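Local coordinates for protein tyrosine--tRNA ligase (Pyrococcus horikoshii, PDB 2CYC) that probably catalyses the ATP-dependent attachment of tyrosine to tRNA(Tyr), by way of a tyrosyl-adenylate, as a class I aminoacyl-tRNA synthetase that works as a homodimer, at residues 2-5 with 6-10; 90-93 with 94-98; 160-163 with 164-167; 296-299 with 300-303. One frame throughout, in Å; residues are numbered along the deposited sequence.

Overall arrangement
The four contacts show how helices are started, carried on and ended within one class I synthetase subunit. Contact 1 begins the N-terminal helix 3-11, contact 2 lies inside helix 87-108, where the winding widens into a pi-type turn, contact 3 leads into helix 164-178, and contact 4 ends helix 288-297. Contacts 2 and 3 lie nearest the bound tyrosine: the Phe98 side chain is about 8 Å from the ligand and that of Ile167 about 11 Å, while the centres of the two contacts are about 24 Å apart. Contacts 1 and 4 lie away from the annotated sites, their centres about 18 Å apart. Contact 3 also borders the second subunit, and its centre is about 42 Å from that of contact 4.

Contact 1 of 4, residues 2-5 with 6-10; sequences DIEE and RINLV
The first turns of helix 3-11, at the N-terminal surface of the subunit, bring residues 2-5 against 6-10 in a capped helix start. Four i to i+4 backbone bonds bind it, from Arg6 N to Asp2 O through Leu9 N to Glu5 O; the shortest joins Ile7 N to Ile3 O at 2.9 Å. Asp2 is the N-cap: its OD1 accepts from Glu4 N at 2.8 Å, met on the anti side of the carboxylate, and so satisfies an amide of the first turn. Along one flank Ile3 and Ile7 run side by side, with Ile3 CG1 4.1 Å from Ile7 CD1. Glu4 and Asn8 also point the same way, their carboxylate and amide planes turned 71° apart. A water links these ends, giving a hydrogen to Glu4 OE1 (2.8 Å) and accepting one from Asn8 ND2 (2.9 Å). On another flank the extended Glu5 chain sets its CG 4.1 Å from Leu9 CD2. Arg6 bends at chi2 and chi3, and its NH1 bonds to Ala64 O. Ile3 and Arg6 rest on Phe28 of helix 21-30, Val10 leans on Leu24 of the same helix, and Val10 O accepts from Thr15 OG1 at the start of strand 15-19.

Contact 2 of 4, residues 90-93 with 94-98; sequences IQEV and ALKYF
Glu92 and Lys96 pair one turn apart on helix 87-108, where the regular alpha-helical winding opens into a pi-type turn at 94-98. In the backbone, Ala94 N, Leu95 N and Lys96 N each reach back four residues, the last to Glu92 O at 2.7 Å. Val93 O then accepts twice, from Tyr97 N at 2.9 Å and from Phe98 N at 3.0 Å; the second bond, spanning five residues, is the mark of the wider turn. Among apolar groups, Val93 CG1 stands 4.3 Å from CD2 of the Tyr97 ring. Tyr97 OH is hydrogen-bonded to His264 NE2 and to Ile46 N, and Phe98 meets the ring of Phe40 within the Rossmann-type catalytic domain. Helix 363-370 covers this side, Leu367 touching Glu92 and Lys96 and Met368 touching Val93 and Tyr97. The charged interaction is a salt bridge. Glu92 CG is anti to its own N (chi1 165°) and Lys96 CG is anti to its carbonyl carbon (chi1 -69°); both chains then run extended and cross obliquely, bringing Lys96 CD 3.7 Å from Glu92 CG. Lys96 NZ meets Glu92 OE2 at 3.0 Å on the anti side, 24° out of the carboxylate plane.

Contact 3 of 4, residues 160-163 with 164-167; sequences AIDF and AKLI
The backbone turns from extended conformation at Ile161 and Asp162 into helical angles at Phe163, and a three-residue bond, Leu166 N to Phe163 O at 2.9 Å, holds the turn, the four-residue one from Ile167 N being weak. Asp162 caps this entry. With CG between its own N and carbonyl carbon (chi1 59°), its carboxylate turns back toward the first turn, where OD2 accepts a weak bond from Lys165 N at 3.4 Å. Lys165 NZ meets Asp162 OD1 at 2.8 Å on its syn lone pair, the side chains crossing at about a right angle. A bend at chi4 (54°) brings the ammonium round to it, and NZ also forms a salt bridge with Asp81 and a hydrogen bond to Ile79 O. A methionine in place of Lys165 would probably leave the carboxylates of Asp162 and Asp81 close together without their shared cation. Along the lysine's aliphatic part, Ile161 CG1 lies 3.8 Å from Lys165 CD. Phe163 CE1 touches Ile167 CD1 at 3.7 Å, and the Phe163 ring meets its counterpart in the second subunit. The arrangement is an Asp-capped helix start at the dimer interface, opening the helix that carries the tyrosine-binding residues Tyr168, Gln172 and Asp175.

Contact 4 of 4, residues 296-299 with 300-303; sequences IIFR and EEPT
Phe298 and Thr303 meet across the turn that ends helix 288-297, a contact made by side chains and water, with no direct hydrogen bond between 296-299 and 300-303. The Thr303 methyl, CG2, approaches the Phe298 ring obliquely, 3.5 Å from CD2, with the side chains at about a right angle. Thr303 holds OG1 opposite its backbone N (chi1 176°), which sets CG2 toward the ring and leaves the hydroxyl to a water 2.8 Å away. That water donates to Ile297 O at 2.7 Å; a second water also donates to Ile297 O and accepts from Glu300 N at 2.8 Å, so solvent bridges helix end and loop. Arg299 bends at chi3 (70°), bringing its guanidinium beside the extended Glu300 chain, whose CG lies 4.0 Å above the centre of one face. Glu300 OE1 lies well out of the guanidinium plane, 3.3 Å from Arg299 NH1, where no N-H points at it; the pair attracts by charge alone, and OE1 has Lys12 as its stronger partner. A serine in place of Arg299 would lack the guanidinium and would probably leave the Glu300 chain freer to turn, its carboxylate relying more on Lys12. Glu301 OE1 accepts from Phe322 N, at the start of helix 322-330. Phe298 rests on Phe305 of strand 305-307, Arg299 touches Ala56 of helix 48-63, and Ile297 packs on Val343 and Tyr346 of helix 336-350.

Contact 1 of 4, residues 2-5 with 6-10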
loop_
_atom_site.group_PDB
_atom_site.type_symbol
_atom_site.label_atom_id
_atom_site.label_comp_id
_atom_site.label_asym_id
_atom_site.label_seq_id
_atom_site.Cartn_x
_atom_site.Cartn_y
_atom_site.Cartn_z
ATOM N N ASP A 2 35.211 -21.971 -11.514
ATOM C CA ASP A 2 35.925 -20.699 -11.474
ATOM C C ASP A 2 34.952 -19.506 -11.488
ATOM O O ASP A 2 33.969 -19.490 -12.233
ATOM C CB ASP A 2 36.886 -20.614 -12.668
ATOM C CG ASP A 2 37.863 -19.463 -12.542
ATOM O OD1 ASP A 2 37.469 -18.304 -12.798
ATOM O OD2 ASP A 2 39.029 -19.720 -12.168
ATOM N N ILE A 3 35.228 -18.508 -10.658
ATOM C CA ILE A 3 34.369 -17.337 -10.585
ATOM C C ILE A 3 34.182 -16.647 -11.949
ATOM O O ILE A 3 33.126 -16.070 -12.219
ATOM C CB ILE A 3 34.919 -16.331 -9.549
ATOM C CG1 ILE A 3 33.893 -15.223 -9.298
ATOM C CG2 ILE A 3 36.256 -15.764 -10.024
ATOM C CD1 ILE A 3 34.207 -14.390 -8.079
ATOM N N GLU A 4 35.197 -16.726 -12.809
ATOM C CA GLU A 4 35.123 -16.108 -14.132
ATOM C C GLU A 4 34.047 -16.785 -14.984
ATOM O O GLU A 4 33.280 -16.130 -15.689
ATOM C CB GLU A 4 36.483 -16.200 -14.824
ATOM C CG GLU A 4 36.521 -15.582 -16.205
ATOM C CD GLU A 4 37.939 -15.504 -16.774
ATOM O OE1 GLU A 4 38.089 -15.043 -17.918
ATOM O OE2 GLU A 4 38.901 -15.899 -16.079
ATOM N N GLU A 5 33.996 -18.105 -14.907
ATOM C CA GLU A 5 33.012 -18.878 -15.638
ATOM C C GLU A 5 31.609 -18.640 -15.064
ATOM O O GLU A 5 30.620 -18.620 -15.806
ATOM C CB GLU A 5 33.381 -20.357 -15.563
ATOM C CG GLU A 5 32.408 -21.284 -16.244
ATOM C CD GLU A 5 32.948 -22.708 -16.339
ATOM O OE1 GLU A 5 32.181 -23.612 -16.743
ATOM O OE2 GLU A 5 34.142 -22.915 -16.014
ATOM N N ARG A 6 31.521 -18.449 -13.748
ATOM C CA ARG A 6 30.220 -18.196 -13.106
ATOM C C ARG A 6 29.675 -16.840 -13.558
ATOM O O ARG A 6 28.496 -16.707 -13.886
ATOM C CB ARG A 6 30.355 -18.203 -11.577
ATOM C CG ARG A 6 30.790 -19.553 -11.028
ATOM C CD ARG A 6 29.801 -20.064 -9.984
ATOM N NE ARG A 6 30.144 -19.535 -8.686
ATOM C CZ ARG A 6 29.421 -19.663 -7.581
ATOM N NH1 ARG A 6 28.260 -20.314 -7.569
ATOM N NH2 ARG A 6 29.891 -19.148 -6.464
ATOM N N ILE A 7 30.546 -15.836 -13.557
ATOM C CA ILE A 7 30.170 -14.500 -13.987
ATOM C C ILE A 7 29.706 -14.525 -15.434
ATOM O O ILE A 7 28.681 -13.935 -15.767
ATOM C CB ILE A 7 31.356 -13.523 -13.847
ATOM C CG1 ILE A 7 31.593 -13.242 -12.356
ATOM C CG2 ILE A 7 31.084 -12.241 -14.644
ATOM C CD1 ILE A 7 32.811 -12.364 -12.055
ATOM N N ASN A 8 30.450 -15.220 -16.293
ATOM C CA ASN A 8 30.081 -15.291 -17.707
ATOM C C ASN A 8 28.723 -15.953 -17.930
ATOM O O ASN A 8 27.994 -15.579 -18.842
ATOM C CB ASN A 8 31.139 -16.046 -18.518
ATOM C CG ASN A 8 32.400 -15.236 -18.730
ATOM O OD1 ASN A 8 32.388 -14.009 -18.632
ATOM N ND2 ASN A 8 33.493 -15.918 -19.042
ATOM N N LEU A 9 28.393 -16.950 -17.118
ATOM C CA LEU A 9 27.100 -17.621 -17.246
ATOM C C LEU A 9 25.990 -16.597 -16.956
ATOM O O LEU A 9 24.950 -16.584 -17.618
ATOM C CB LEU A 9 26.996 -18.786 -16.249
ATOM C CG LEU A 9 27.090 -20.278 -16.632
ATOM C CD1 LEU A 9 27.114 -20.480 -18.129
ATOM C CD2 LEU A 9 28.327 -20.882 -15.980
ATOM N N VAL A 10 26.210 -15.738 -15.962
ATOM C CA VAL A 10 25.201 -14.733 -15.621
ATOM C C VAL A 10 25.127 -13.680 -16.727
ATOM O O VAL A 10 24.045 -13.230 -17.111
ATOM C CB VAL A 10 25.539 -14.039 -14.277
ATOM C CG1 VAL A 10 24.580 -12.864 -14.020
ATOM C CG2 VAL A 10 25.452 -15.042 -13.147
HETATM O O HOH W 1 35.790 -14.175 -19.340
#

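Contact 2 of 4, residues 90-93 with 94-98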
loop_
_atom_site.group_PDB
_atom_site.type_symbol
_atom_site.label_atom_id
_atom_site.label_comp_id
_atom_site.label_asym_id
_atom_site.label_seq_id
_atom_site.Cartn_x
_atom_site.Cartn_y
_atom_site.Cartn_z
ATOM N N ILE A 90 -7.148 -16.540 -12.128
ATOM C CA ILE A 90 -5.723 -16.250 -12.220
ATOM C C ILE A 90 -4.940 -17.386 -11.564
ATOM O O ILE A 90 -3.977 -17.904 -12.130
ATOM C CB ILE A 90 -5.403 -14.904 -11.521
ATOM C CG1 ILE A 90 -5.825 -13.755 -12.438
ATOM C CG2 ILE A 90 -3.911 -14.812 -11.159
ATOM C CD1 ILE A 90 -5.862 -12.392 -11.749
ATOM N N GLN A 91 -5.386 -17.792 -10.381
ATOM C CA GLN A 91 -4.720 -18.858 -9.643
ATOM C C GLN A 91 -4.796 -20.231 -10.314
ATOM O O GLN A 91 -3.833 -21.000 -10.291
ATOM C CB GLN A 91 -5.266 -18.901 -8.211
ATOM C CG GLN A 91 -4.736 -17.721 -7.387
ATOM C CD GLN A 91 -5.378 -17.577 -6.016
ATOM O OE1 GLN A 91 -4.753 -17.073 -5.079
ATOM N NE2 GLN A 91 -6.626 -17.994 -5.897
ATOM N N GLU A 92 -5.930 -20.530 -10.934
ATOM C CA GLU A 92 -6.081 -21.808 -11.604
ATOM C C GLU A 92 -5.158 -21.842 -12.822
ATOM O O GLU A 92 -4.475 -22.842 -13.077
ATOM C CB GLU A 92 -7.536 -22.010 -12.038
ATOM C CG GLU A 92 -7.689 -23.129 -13.054
ATOM C CD GLU A 92 -9.127 -23.547 -13.264
ATOM O OE1 GLU A 92 -10.008 -22.659 -13.304
ATOM O OE2 GLU A 92 -9.369 -24.767 -13.404
ATOM N N VAL A 93 -5.149 -20.739 -13.569
ATOM C CA VAL A 93 -4.313 -20.613 -14.757
ATOM C C VAL A 93 -2.833 -20.708 -14.398
ATOM O O VAL A 93 -2.061 -21.387 -15.074
ATOM C CB VAL A 93 -4.560 -19.264 -15.476
ATOM C CG1 VAL A 93 -3.497 -19.037 -16.541
ATOM C CG2 VAL A 93 -5.956 -19.260 -16.120
ATOM N N ALA A 94 -2.442 -20.021 -13.332
ATOM C CA ALA A 94 -1.053 -20.024 -12.892
ATOM C C ALA A 94 -0.562 -21.452 -12.623
ATOM O O ALA A 94 0.490 -21.864 -13.111
ATOM C CB ALA A 94 -0.911 -19.164 -11.624
ATOM N N LEU A 95 -1.343 -22.203 -11.856
ATOM C CA LEU A 95 -1.001 -23.572 -11.498
ATOM C C LEU A 95 -1.245 -24.633 -12.569
ATOM O O LEU A 95 -0.489 -25.594 -12.672
ATOM C CB LEU A 95 -1.760 -23.967 -10.225
ATOM C CG LEU A 95 -1.015 -23.806 -8.892
ATOM C CD1 LEU A 95 -0.261 -22.487 -8.859
ATOM C CD2 LEU A 95 -2.010 -23.900 -7.750
ATOM N N LYS A 96 -2.287 -24.468 -13.373
ATOM C CA LYS A 96 -2.595 -25.479 -14.370
ATOM C C LYS A 96 -2.021 -25.268 -15.753
ATOM O O LYS A 96 -1.881 -26.223 -16.517
ATOM C CB LYS A 96 -4.109 -25.669 -14.458
ATOM C CG LYS A 96 -4.699 -26.319 -13.220
ATOM C CD LYS A 96 -6.208 -26.463 -13.346
ATOM C CE LYS A 96 -6.797 -27.227 -12.166
ATOM N NZ LYS A 96 -8.283 -27.340 -12.256
ATOM N N TYR A 97 -1.686 -24.028 -16.085
ATOM C CA TYR A 97 -1.123 -23.751 -17.403
ATOM C C TYR A 97 0.257 -23.118 -17.376
ATOM O O TYR A 97 1.211 -23.660 -17.930
ATOM C CB TYR A 97 -2.039 -22.829 -18.209
ATOM C CG TYR A 97 -1.351 -22.258 -19.432
ATOM C CD1 TYR A 97 -1.087 -23.061 -20.548
ATOM C CD2 TYR A 97 -0.900 -20.936 -19.450
ATOM C CE1 TYR A 97 -0.394 -22.565 -21.646
ATOM C CE2 TYR A 97 -0.200 -20.428 -20.543
ATOM C CZ TYR A 97 0.050 -21.248 -21.639
ATOM O OH TYR A 97 0.733 -20.755 -22.726
ATOM N N PHE A 98 0.352 -21.959 -16.736
ATOM C CA PHE A 98 1.604 -21.219 -16.706
ATOM C C PHE A 98 2.791 -21.972 -16.131
ATOM O O PHE A 98 3.864 -21.986 -16.728
ATOM C CB PHE A 98 1.418 -19.887 -15.968
ATOM C CG PHE A 98 2.483 -18.889 -16.287
ATOM C CD1 PHE A 98 3.714 -18.926 -15.634
ATOM C CD2 PHE A 98 2.287 -17.950 -17.297
ATOM C CE1 PHE A 98 4.738 -18.042 -15.984
ATOM C CE2 PHE A 98 3.309 -17.060 -17.656
ATOM C CZ PHE A 98 4.535 -17.111 -16.994
#

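Contact 3 of 4, residues 160-163 with 164-167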
loop_
_atom_site.group_PDB
_atom_site.type_symbol
_atom_site.label_atom_id
_atom_site.label_comp_id
_atom_site.label_asym_id
_atom_site.label_seq_id
_atom_site.Cartn_x
_atom_site.Cartn_y
_atom_site.Cartn_z
ATOM N N ALA A 160 -7.312 8.840 -13.309
ATOM C CA ALA A 160 -8.140 8.137 -12.338
ATOM C C ALA A 160 -7.666 6.722 -12.023
ATOM O O ALA A 160 -8.483 5.821 -11.825
ATOM C CB ALA A 160 -9.586 8.104 -12.827
ATOM N N ILE A 161 -6.356 6.520 -11.966
ATOM C CA ILE A 161 -5.831 5.195 -11.666
ATOM C C ILE A 161 -6.188 4.815 -10.225
ATOM O O ILE A 161 -6.149 5.660 -9.328
ATOM C CB ILE A 161 -4.302 5.157 -11.871
ATOM C CG1 ILE A 161 -3.817 3.708 -11.883
ATOM C CG2 ILE A 161 -3.602 5.969 -10.787
ATOM C CD1 ILE A 161 -2.347 3.578 -12.227
ATOM N N ASP A 162 -6.558 3.553 -10.007
ATOM C CA ASP A 162 -6.916 3.101 -8.665
ATOM C C ASP A 162 -5.661 2.982 -7.803
ATOM O O ASP A 162 -4.559 2.748 -8.310
ATOM C CB ASP A 162 -7.664 1.763 -8.715
ATOM C CG ASP A 162 -6.859 0.663 -9.378
ATOM O OD1 ASP A 162 -6.846 0.589 -10.628
ATOM O OD2 ASP A 162 -6.234 -0.127 -8.643
ATOM N N PHE A 163 -5.830 3.129 -6.494
ATOM C CA PHE A 163 -4.688 3.091 -5.603
ATOM C C PHE A 163 -3.934 1.771 -5.532
ATOM O O PHE A 163 -2.714 1.769 -5.345
ATOM C CB PHE A 163 -5.093 3.528 -4.189
ATOM C CG PHE A 163 -3.916 3.704 -3.263
ATOM C CD1 PHE A 163 -3.684 2.805 -2.231
ATOM C CD2 PHE A 163 -3.005 4.739 -3.471
ATOM C CE1 PHE A 163 -2.553 2.927 -1.415
ATOM C CE2 PHE A 163 -1.869 4.874 -2.664
ATOM C CZ PHE A 163 -1.641 3.961 -1.631
ATOM N N ALA A 164 -4.643 0.656 -5.684
ATOM C CA ALA A 164 -4.012 -0.660 -5.605
ATOM C C ALA A 164 -2.858 -0.812 -6.585
ATOM O O ALA A 164 -1.871 -1.478 -6.273
ATOM C CB ALA A 164 -5.048 -1.775 -5.840
ATOM N N LYS A 165 -2.979 -0.196 -7.763
ATOM C CA LYS A 165 -1.929 -0.291 -8.777
ATOM C C LYS A 165 -0.632 0.364 -8.347
ATOM O O LYS A 165 0.442 -0.026 -8.807
ATOM C CB LYS A 165 -2.403 0.294 -10.111
ATOM C CG LYS A 165 -3.440 -0.594 -10.798
ATOM C CD LYS A 165 -3.866 -0.055 -12.162
ATOM C CE LYS A 165 -4.697 -1.087 -12.909
ATOM N NZ LYS A 165 -5.849 -1.562 -12.096
ATOM N N LEU A 166 -0.733 1.355 -7.464
ATOM C CA LEU A 166 0.451 2.038 -6.938
ATOM C C LEU A 166 1.111 1.152 -5.872
ATOM O O LEU A 166 2.303 1.271 -5.604
ATOM C CB LEU A 166 0.070 3.389 -6.319
ATOM C CG LEU A 166 -0.059 4.597 -7.259
ATOM C CD1 LEU A 166 1.302 4.910 -7.844
ATOM C CD2 LEU A 166 -1.057 4.314 -8.370
ATOM N N ILE A 167 0.334 0.268 -5.255
ATOM C CA ILE A 167 0.906 -0.624 -4.247
ATOM C C ILE A 167 1.756 -1.707 -4.933
ATOM O O ILE A 167 2.798 -2.123 -4.423
ATOM C CB ILE A 167 -0.213 -1.287 -3.404
ATOM C CG1 ILE A 167 -1.005 -0.201 -2.662
ATOM C CG2 ILE A 167 0.392 -2.301 -2.417
ATOM C CD1 ILE A 167 -2.222 -0.728 -1.929
#

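Contact 4 of 4, residues 296-299 with 300-303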
loop_
_atom_site.group_PDB
_atom_site.type_symbol
_atom_site.label_atom_id
_atom_site.label_comp_id
_atom_site.label_asym_id
_atom_site.label_seq_id
_atom_site.Cartn_x
_atom_site.Cartn_y
_atom_site.Cartn_z
ATOM N N ILE A 296 17.853 -16.038 -30.029
ATOM C CA ILE A 296 17.394 -17.412 -29.874
ATOM C C ILE A 296 18.377 -18.360 -30.559
ATOM O O ILE A 296 19.094 -19.119 -29.896
ATOM C CB ILE A 296 15.966 -17.615 -30.468
ATOM C CG1 ILE A 296 14.959 -16.721 -29.725
ATOM C CG2 ILE A 296 15.546 -19.079 -30.340
ATOM C CD1 ILE A 296 13.503 -16.896 -30.168
ATOM N N ILE A 297 18.443 -18.282 -31.885
ATOM C CA ILE A 297 19.317 -19.159 -32.661
ATOM C C ILE A 297 20.809 -19.070 -32.307
ATOM O O ILE A 297 21.483 -20.095 -32.214
ATOM C CB ILE A 297 19.097 -18.916 -34.174
ATOM C CG1 ILE A 297 17.622 -19.198 -34.507
ATOM C CG2 ILE A 297 20.028 -19.811 -34.997
ATOM C CD1 ILE A 297 17.217 -18.935 -35.953
ATOM N N PHE A 298 21.329 -17.861 -32.108
ATOM C CA PHE A 298 22.738 -17.711 -31.740
ATOM C C PHE A 298 22.882 -17.355 -30.267
ATOM O O PHE A 298 23.764 -16.582 -29.884
ATOM C CB PHE A 298 23.433 -16.641 -32.601
ATOM C CG PHE A 298 23.600 -17.050 -34.027
ATOM C CD1 PHE A 298 22.618 -16.759 -34.968
ATOM C CD2 PHE A 298 24.690 -17.826 -34.412
ATOM C CE1 PHE A 298 22.712 -17.240 -36.269
ATOM C CE2 PHE A 298 24.794 -18.313 -35.710
ATOM C CZ PHE A 298 23.801 -18.020 -36.640
ATOM N N ARG A 299 21.994 -17.907 -29.445
ATOM C CA ARG A 299 22.047 -17.659 -28.016
ATOM C C ARG A 299 23.432 -18.077 -27.552
ATOM O O ARG A 299 24.073 -17.382 -26.778
ATOM C CB ARG A 299 20.994 -18.485 -27.285
ATOM C CG ARG A 299 21.041 -18.284 -25.791
ATOM C CD ARG A 299 19.864 -18.945 -25.158
ATOM N NE ARG A 299 19.949 -20.397 -25.218
ATOM C CZ ARG A 299 20.495 -21.146 -24.267
ATOM N NH1 ARG A 299 21.012 -20.577 -23.187
ATOM N NH2 ARG A 299 20.494 -22.466 -24.385
ATOM N N GLU A 300 23.879 -19.225 -28.039
ATOM C CA GLU A 300 25.198 -19.730 -27.705
ATOM C C GLU A 300 25.974 -19.942 -28.994
ATOM O O GLU A 300 25.602 -20.763 -29.828
ATOM C CB GLU A 300 25.092 -21.049 -26.942
ATOM C CG GLU A 300 24.286 -20.948 -25.652
ATOM C CD GLU A 300 24.407 -22.188 -24.791
ATOM O OE1 GLU A 300 23.819 -22.217 -23.688
ATOM O OE2 GLU A 300 25.096 -23.137 -25.217
ATOM N N GLU A 301 27.042 -19.177 -29.169
ATOM C CA GLU A 301 27.866 -19.312 -30.358
ATOM C C GLU A 301 29.332 -19.489 -29.971
ATOM O O GLU A 301 29.752 -19.093 -28.881
ATOM C CB GLU A 301 27.665 -18.107 -31.300
ATOM C CG GLU A 301 27.710 -16.737 -30.647
ATOM C CD GLU A 301 27.210 -15.629 -31.568
ATOM O OE1 GLU A 301 27.743 -15.490 -32.686
ATOM O OE2 GLU A 301 26.282 -14.889 -31.169
ATOM N N PRO A 302 30.132 -20.093 -30.863
ATOM C CA PRO A 302 29.688 -20.583 -32.172
ATOM C C PRO A 302 28.706 -21.749 -32.141
ATOM O O PRO A 302 28.669 -22.552 -31.202
ATOM C CB PRO A 302 30.997 -20.944 -32.864
ATOM C CG PRO A 302 31.838 -21.431 -31.718
ATOM C CD PRO A 302 31.562 -20.388 -30.652
ATOM N N THR A 303 27.901 -21.810 -33.189
ATOM C CA THR A 303 26.910 -22.848 -33.369
ATOM C C THR A 303 26.806 -22.997 -34.879
ATOM O O THR A 303 27.578 -22.385 -35.617
ATOM C CB THR A 303 25.538 -22.431 -32.779
ATOM O OG1 THR A 303 24.564 -23.449 -33.053
ATOM C CG2 THR A 303 25.075 -21.109 -33.379
HETATM O O HOH W 2 22.891 -21.083 -29.934
HETATM O O HOH W 3 21.905 -22.610 -33.133
#